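Local coordinates for beta-agarase D (Zobellia galactanivorans, PDB 4ASM), which hydrolyses the beta-1,4-galactosidic linkages of agarose at random, with retention of anomeric configuration, this chain being its GH16 catalytic domain, at residues Gln7-Ala19 / Leu351-Asn363. Sequence-based numbering, arbitrary orientation.
With CA (calcium ion), chain B.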
loop_
_atom_site.group_PDB
_atom_site.type_symbol
_atom_site.label_atom_id
_atom_site.label_comp_id
_atom_site.label_asym_id
_atom_site.label_seq_id
_atom_site.Cartn_x
_atom_site.Cartn_y
_atom_site.Cartn_z
ATOM N N GLN A 7 -24.224 -13.585 -4.649
ATOM C CA GLN A 7 -23.199 -14.236 -3.767
ATOM C C GLN A 7 -21.790 -13.786 -4.137
ATOM O O GLN A 7 -21.504 -13.523 -5.312
ATOM C CB GLN A 7 -23.303 -15.759 -3.832
ATOM C CG GLN A 7 -24.536 -16.308 -3.126
ATOM C CD GLN A 7 -24.475 -17.813 -2.940
ATOM O OE1 GLN A 7 -24.395 -18.303 -1.813
ATOM N NE2 GLN A 7 -24.490 -18.554 -4.048
ATOM N N TYR A 8 -20.928 -13.685 -3.126
ATOM C CA TYR A 8 -19.561 -13.192 -3.313
ATOM C C TYR A 8 -18.598 -14.068 -2.545
ATOM O O TYR A 8 -18.986 -14.679 -1.541
ATOM C CB TYR A 8 -19.421 -11.778 -2.775
ATOM C CG TYR A 8 -20.354 -10.764 -3.382
ATOM C CD1 TYR A 8 -20.082 -10.199 -4.616
ATOM C CD2 TYR A 8 -21.500 -10.357 -2.703
ATOM C CE1 TYR A 8 -20.931 -9.256 -5.166
ATOM C CE2 TYR A 8 -22.362 -9.412 -3.249
ATOM C CZ TYR A 8 -22.059 -8.868 -4.476
ATOM O OH TYR A 8 -22.916 -7.944 -5.037
ATOM N N ASP A 9 -17.340 -14.090 -2.990
ATOM C CA ASP A 9 -16.300 -14.891 -2.333
ATOM C C ASP A 9 -16.158 -14.613 -0.845
ATOM O O ASP A 9 -15.751 -15.512 -0.085
ATOM C CB ASP A 9 -14.935 -14.648 -2.986
ATOM C CG ASP A 9 -14.807 -15.278 -4.358
ATOM O OD1 ASP A 9 -15.646 -16.133 -4.737
ATOM O OD2 ASP A 9 -13.832 -14.948 -5.066
ATOM N N TRP A 10 -16.457 -13.380 -0.444
ATOM C CA TRP A 10 -16.249 -12.919 0.925
ATOM C C TRP A 10 -17.491 -13.087 1.784
ATOM O O TRP A 10 -17.529 -12.625 2.923
ATOM C CB TRP A 10 -15.841 -11.436 0.950
ATOM C CG TRP A 10 -16.802 -10.542 0.209
ATOM C CD1 TRP A 10 -18.058 -10.156 0.614
ATOM C CD2 TRP A 10 -16.594 -9.950 -1.078
ATOM N NE1 TRP A 10 -18.627 -9.342 -0.335
ATOM C CE2 TRP A 10 -17.760 -9.210 -1.389
ATOM C CE3 TRP A 10 -15.522 -9.948 -1.991
ATOM C CZ2 TRP A 10 -17.884 -8.472 -2.571
ATOM C CZ3 TRP A 10 -15.666 -9.227 -3.183
ATOM C CH2 TRP A 10 -16.838 -8.511 -3.458
ATOM N N ASP A 11 -18.543 -13.708 1.247
ATOM C CA ASP A 11 -19.800 -13.750 1.987
ATOM C C ASP A 11 -19.643 -14.325 3.401
ATOM O O ASP A 11 -20.273 -13.836 4.328
ATOM C CB ASP A 11 -20.852 -14.542 1.221
ATOM C CG ASP A 11 -21.515 -13.735 0.117
ATOM O OD1 ASP A 11 -21.355 -12.497 0.062
ATOM O OD2 ASP A 11 -22.208 -14.364 -0.704
ATOM N N ASN A 12 -18.794 -15.342 3.536
ATOM C CA ASN A 12 -18.607 -16.046 4.815
ATOM C C ASN A 12 -17.568 -15.411 5.742
ATOM O O ASN A 12 -17.282 -15.936 6.824
ATOM C CB ASN A 12 -18.235 -17.519 4.565
ATOM C CG ASN A 12 -19.268 -18.256 3.712
ATOM O OD1 ASN A 12 -20.461 -17.931 3.729
ATOM N ND2 ASN A 12 -18.800 -19.254 2.962
ATOM N N VAL A 13 -17.009 -14.281 5.317
ATOM C CA VAL A 13 -15.861 -13.695 6.004
ATOM C C VAL A 13 -16.276 -12.482 6.812
ATOM O O VAL A 13 -16.713 -11.477 6.253
ATOM C CB VAL A 13 -14.787 -13.263 4.984
ATOM C CG1 VAL A 13 -13.536 -12.752 5.708
ATOM C CG2 VAL A 13 -14.439 -14.399 4.010
ATOM N N PRO A 14 -16.158 -12.556 8.141
ATOM C CA PRO A 14 -16.554 -11.406 8.948
ATOM C C PRO A 14 -15.793 -10.137 8.567
ATOM O O PRO A 14 -14.621 -10.201 8.189
ATOM C CB PRO A 14 -16.227 -11.831 10.382
ATOM C CG PRO A 14 -16.263 -13.335 10.336
ATOM C CD PRO A 14 -15.736 -13.698 8.964
ATOM N N ILE A 15 -16.489 -9.015 8.645
ATOM C CA ILE A 15 -15.871 -7.711 8.467
ATOM C C ILE A 15 -15.210 -7.339 9.793
ATOM O O ILE A 15 -15.892 -7.190 10.807
ATOM C CB ILE A 15 -16.921 -6.672 8.061
ATOM C CG1 ILE A 15 -17.607 -7.111 6.760
ATOM C CG2 ILE A 15 -16.284 -5.289 7.921
ATOM C CD1 ILE A 15 -18.976 -6.448 6.506
ATOM N N PRO A 16 -13.864 -7.217 9.810
ATOM C CA PRO A 16 -13.189 -7.069 11.106
ATOM C C PRO A 16 -13.241 -5.667 11.699
ATOM O O PRO A 16 -12.977 -5.498 12.887
ATOM C CB PRO A 16 -11.748 -7.467 10.787
ATOM C CG PRO A 16 -11.565 -7.097 9.350
ATOM C CD PRO A 16 -12.917 -7.252 8.680
ATOM N N ALA A 17 -13.559 -4.668 10.885
ATOM C CA ALA A 17 -13.677 -3.306 11.367
ATOM C C ALA A 17 -15.036 -3.100 12.034
ATOM O O ALA A 17 -16.031 -3.759 11.683
ATOM C CB ALA A 17 -13.496 -2.334 10.218
ATOM N N ASN A 18 -15.062 -2.191 12.997
ATOM C CA ASN A 18 -16.277 -1.890 13.753
ATOM C C ASN A 18 -17.025 -0.731 13.110
ATOM O O ASN A 18 -16.514 0.389 13.101
ATOM C CB ASN A 18 -15.883 -1.539 15.195
ATOM C CG ASN A 18 -17.052 -1.034 16.047
ATOM O OD1 ASN A 18 -18.214 -1.390 15.846
ATOM N ND2 ASN A 18 -16.725 -0.195 17.032
ATOM N N ALA A 19 -18.233 -1.006 12.603
ATOM C CA ALA A 19 -19.083 0.020 11.972
ATOM C C ALA A 19 -19.546 1.088 12.959
ATOM O O ALA A 19 -19.925 2.190 12.552
ATOM C CB ALA A 19 -20.280 -0.613 11.278
ATOM N N LEU A 351 1.413 -11.530 -8.592
ATOM C CA LEU A 351 0.547 -11.193 -7.470
ATOM C C LEU A 351 -0.869 -11.677 -7.765
ATOM O O LEU A 351 -1.396 -11.371 -8.817
ATOM C CB LEU A 351 0.572 -9.670 -7.279
ATOM C CG LEU A 351 -0.264 -9.121 -6.127
ATOM C CD1 LEU A 351 0.322 -9.471 -4.777
ATOM C CD2 LEU A 351 -0.382 -7.606 -6.262
ATOM N N LEU A 352 -1.482 -12.412 -6.828
ATOM C CA LEU A 352 -2.849 -12.937 -7.025
ATOM C C LEU A 352 -3.788 -12.335 -6.010
ATOM O O LEU A 352 -3.593 -12.518 -4.805
ATOM C CB LEU A 352 -2.871 -14.467 -6.865
ATOM C CG LEU A 352 -2.044 -15.284 -7.856
ATOM C CD1 LEU A 352 -2.211 -16.760 -7.557
ATOM C CD2 LEU A 352 -2.407 -14.991 -9.306
ATOM N N VAL A 353 -4.808 -11.613 -6.479
ATOM C CA VAL A 353 -5.829 -11.089 -5.582
ATOM C C VAL A 353 -7.139 -11.846 -5.831
ATOM O O VAL A 353 -7.756 -11.764 -6.896
ATOM C CB VAL A 353 -6.038 -9.561 -5.722
ATOM C CG1 VAL A 353 -7.068 -9.062 -4.711
ATOM C CG2 VAL A 353 -4.689 -8.797 -5.558
ATOM N N ASP A 354 -7.545 -12.605 -4.827
ATOM C CA ASP A 354 -8.777 -13.380 -4.904
ATOM C C ASP A 354 -9.995 -12.464 -4.932
ATOM O O ASP A 354 -10.945 -12.694 -5.696
ATOM C CB ASP A 354 -8.801 -14.314 -3.696
ATOM C CG ASP A 354 -9.974 -15.294 -3.689
ATOM O OD1 ASP A 354 -10.678 -15.463 -4.718
ATOM O OD2 ASP A 354 -10.178 -15.911 -2.631
ATOM N N TRP A 355 -9.962 -11.425 -4.103
ATOM C CA TRP A 355 -11.059 -10.475 -4.028
ATOM C C TRP A 355 -10.641 -9.211 -3.308
ATOM O O TRP A 355 -9.693 -9.209 -2.525
ATOM C CB TRP A 355 -12.290 -11.084 -3.354
ATOM C CG TRP A 355 -12.127 -11.759 -2.006
ATOM C CD1 TRP A 355 -12.140 -13.108 -1.787
ATOM C CD2 TRP A 355 -12.057 -11.145 -0.693
ATOM N NE1 TRP A 355 -12.046 -13.376 -0.442
ATOM C CE2 TRP A 355 -11.990 -12.196 0.250
ATOM C CE3 TRP A 355 -12.001 -9.819 -0.230
ATOM C CZ2 TRP A 355 -11.894 -11.967 1.634
ATOM C CZ3 TRP A 355 -11.902 -9.590 1.149
ATOM C CH2 TRP A 355 -11.861 -10.668 2.066
ATOM N N ILE A 356 -11.360 -8.132 -3.596
ATOM C CA ILE A 356 -11.259 -6.892 -2.856
ATOM C C ILE A 356 -12.674 -6.379 -2.614
ATOM O O ILE A 356 -13.486 -6.286 -3.547
ATOM C CB ILE A 356 -10.339 -5.860 -3.579
ATOM C CG1 ILE A 356 -10.111 -4.610 -2.713
ATOM C CG2 ILE A 356 -10.867 -5.533 -4.987
ATOM C CD1 ILE A 356 -9.025 -3.712 -3.261
ATOM N N ARG A 357 -12.969 -6.074 -1.356
ATOM C CA ARG A 357 -14.301 -5.619 -0.983
ATOM C C ARG A 357 -14.219 -4.254 -0.316
ATOM O O ARG A 357 -13.235 -3.934 0.371
ATOM C CB ARG A 357 -14.983 -6.644 -0.060
ATOM C CG ARG A 357 -14.345 -6.840 1.297
ATOM C CD ARG A 357 -15.031 -8.005 2.014
ATOM N NE ARG A 357 -14.418 -8.317 3.297
ATOM C CZ ARG A 357 -15.005 -9.059 4.230
ATOM N NH1 ARG A 357 -16.239 -9.536 4.030
ATOM N NH2 ARG A 357 -14.349 -9.344 5.342
ATOM N N VAL A 358 -15.268 -3.462 -0.511
ATOM C CA VAL A 358 -15.316 -2.092 -0.031
ATOM C C VAL A 358 -16.659 -1.916 0.657
ATOM O O VAL A 358 -17.697 -2.237 0.063
ATOM C CB VAL A 358 -15.196 -1.105 -1.205
ATOM C CG1 VAL A 358 -15.302 0.323 -0.711
ATOM C CG2 VAL A 358 -13.884 -1.325 -1.959
ATOM N N TYR A 359 -16.638 -1.425 1.902
ATOM C CA TYR A 359 -17.868 -1.135 2.656
ATOM C C TYR A 359 -17.858 0.284 3.204
ATOM O O TYR A 359 -16.799 0.882 3.425
ATOM C CB TYR A 359 -18.005 -2.072 3.854
ATOM C CG TYR A 359 -18.123 -3.539 3.547
ATOM C CD1 TYR A 359 -19.371 -4.151 3.340
ATOM C CD2 TYR A 359 -16.985 -4.349 3.514
ATOM C CE1 TYR A 359 -19.456 -5.526 3.069
ATOM C CE2 TYR A 359 -17.063 -5.697 3.261
ATOM C CZ TYR A 359 -18.300 -6.297 3.038
ATOM O OH TYR A 359 -18.341 -7.652 2.794
ATOM N N LYS A 360 -19.049 0.831 3.415
ATOM C CA LYS A 360 -19.170 2.043 4.205
ATOM C C LYS A 360 -20.147 1.800 5.357
ATOM O O LYS A 360 -21.077 1.003 5.208
ATOM C CB LYS A 360 -19.623 3.218 3.335
ATOM C CG LYS A 360 -18.678 3.550 2.178
ATOM C CD LYS A 360 -19.230 4.669 1.294
ATOM C CE LYS A 360 -19.105 6.026 1.957
ATOM N NZ LYS A 360 -17.658 6.457 2.074
ATOM N N PRO A 361 -19.932 2.468 6.508
ATOM C CA PRO A 361 -20.803 2.282 7.666
ATOM C C PRO A 361 -22.073 3.110 7.514
ATOM O O PRO A 361 -22.006 4.294 7.152
ATOM C CB PRO A 361 -19.956 2.821 8.819
ATOM C CG PRO A 361 -19.093 3.846 8.233
ATOM C CD PRO A 361 -18.867 3.448 6.766
ATOM N N VAL A 362 -23.215 2.477 7.774
ATOM C CA VAL A 362 -24.510 3.149 7.677
ATOM C C VAL A 362 -25.344 2.862 8.927
ATOM O O VAL A 362 -25.262 1.774 9.501
ATOM C CB VAL A 362 -25.298 2.685 6.424
ATOM C CG1 VAL A 362 -24.518 2.997 5.143
ATOM C CG2 VAL A 362 -25.651 1.194 6.512
ATOM N N ASN A 363 -26.156 3.830 9.334
ATOM C CA ASN A 363 -27.128 3.554 10.392
ATOM C C ASN A 363 -28.542 3.380 9.846
ATOM O O ASN A 363 -28.773 2.554 8.955
ATOM C CB ASN A 363 -27.076 4.615 11.488
ATOM C CG ASN A 363 -27.346 6.005 10.966
ATOM O OD1 ASN A 363 -28.280 6.215 10.206
ATOM N ND2 ASN A 363 -26.521 6.969 11.377
HETATM CA CA CA B . -12.039 -14.768 -6.515
HETATM O O HOH W 1 -11.981 -17.192 -6.573
#
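Without regular structure of its own, 7-19 makes two type I turns, Y8-D11 and W10-V13, and runs over strand 351-362, with the CA atoms of D9 and W355 7.1 Å apart and those of A19 and P361 5.2 Å apart. W10's broad, flat indole suits its place: R357 CB lies over its six-membered ring, 3.8 Å from the centroid, while its edge meets the five-membered ring of W355 in an offset edge-to-face pair, planes at 69°. W10 CB lies over W355's six-membered ring. The strand belongs to the curved beta-sandwich (jelly roll) of GH16 enzymes; within it, beside the calcium ion, D354 and W355 both face R138 in a classic beta bulge. Oxygen ligands suit calcium: D9 OD2 binds at 2.3 Å, D354 through OD1 and backbone O; D34 O, G89 O, N36 OD1 and a water complete the site, and D354 OD2 pairs with R138. R357, extended from CG to NE, has two loop oxygens near its guanidinium plane: NH1 reaches V13 O at 3.0 Å, and NH2 meets P14 O from above the carbonyl plane. A leucine here would probably leave both carbonyls without these donors and E136 without its salt-bridge mate. Branched, apolar I15, CG1 anti to the carbonyl carbon (chi1 -59°), lays CD1 over Y359's face, 3.6 Å from its centroid.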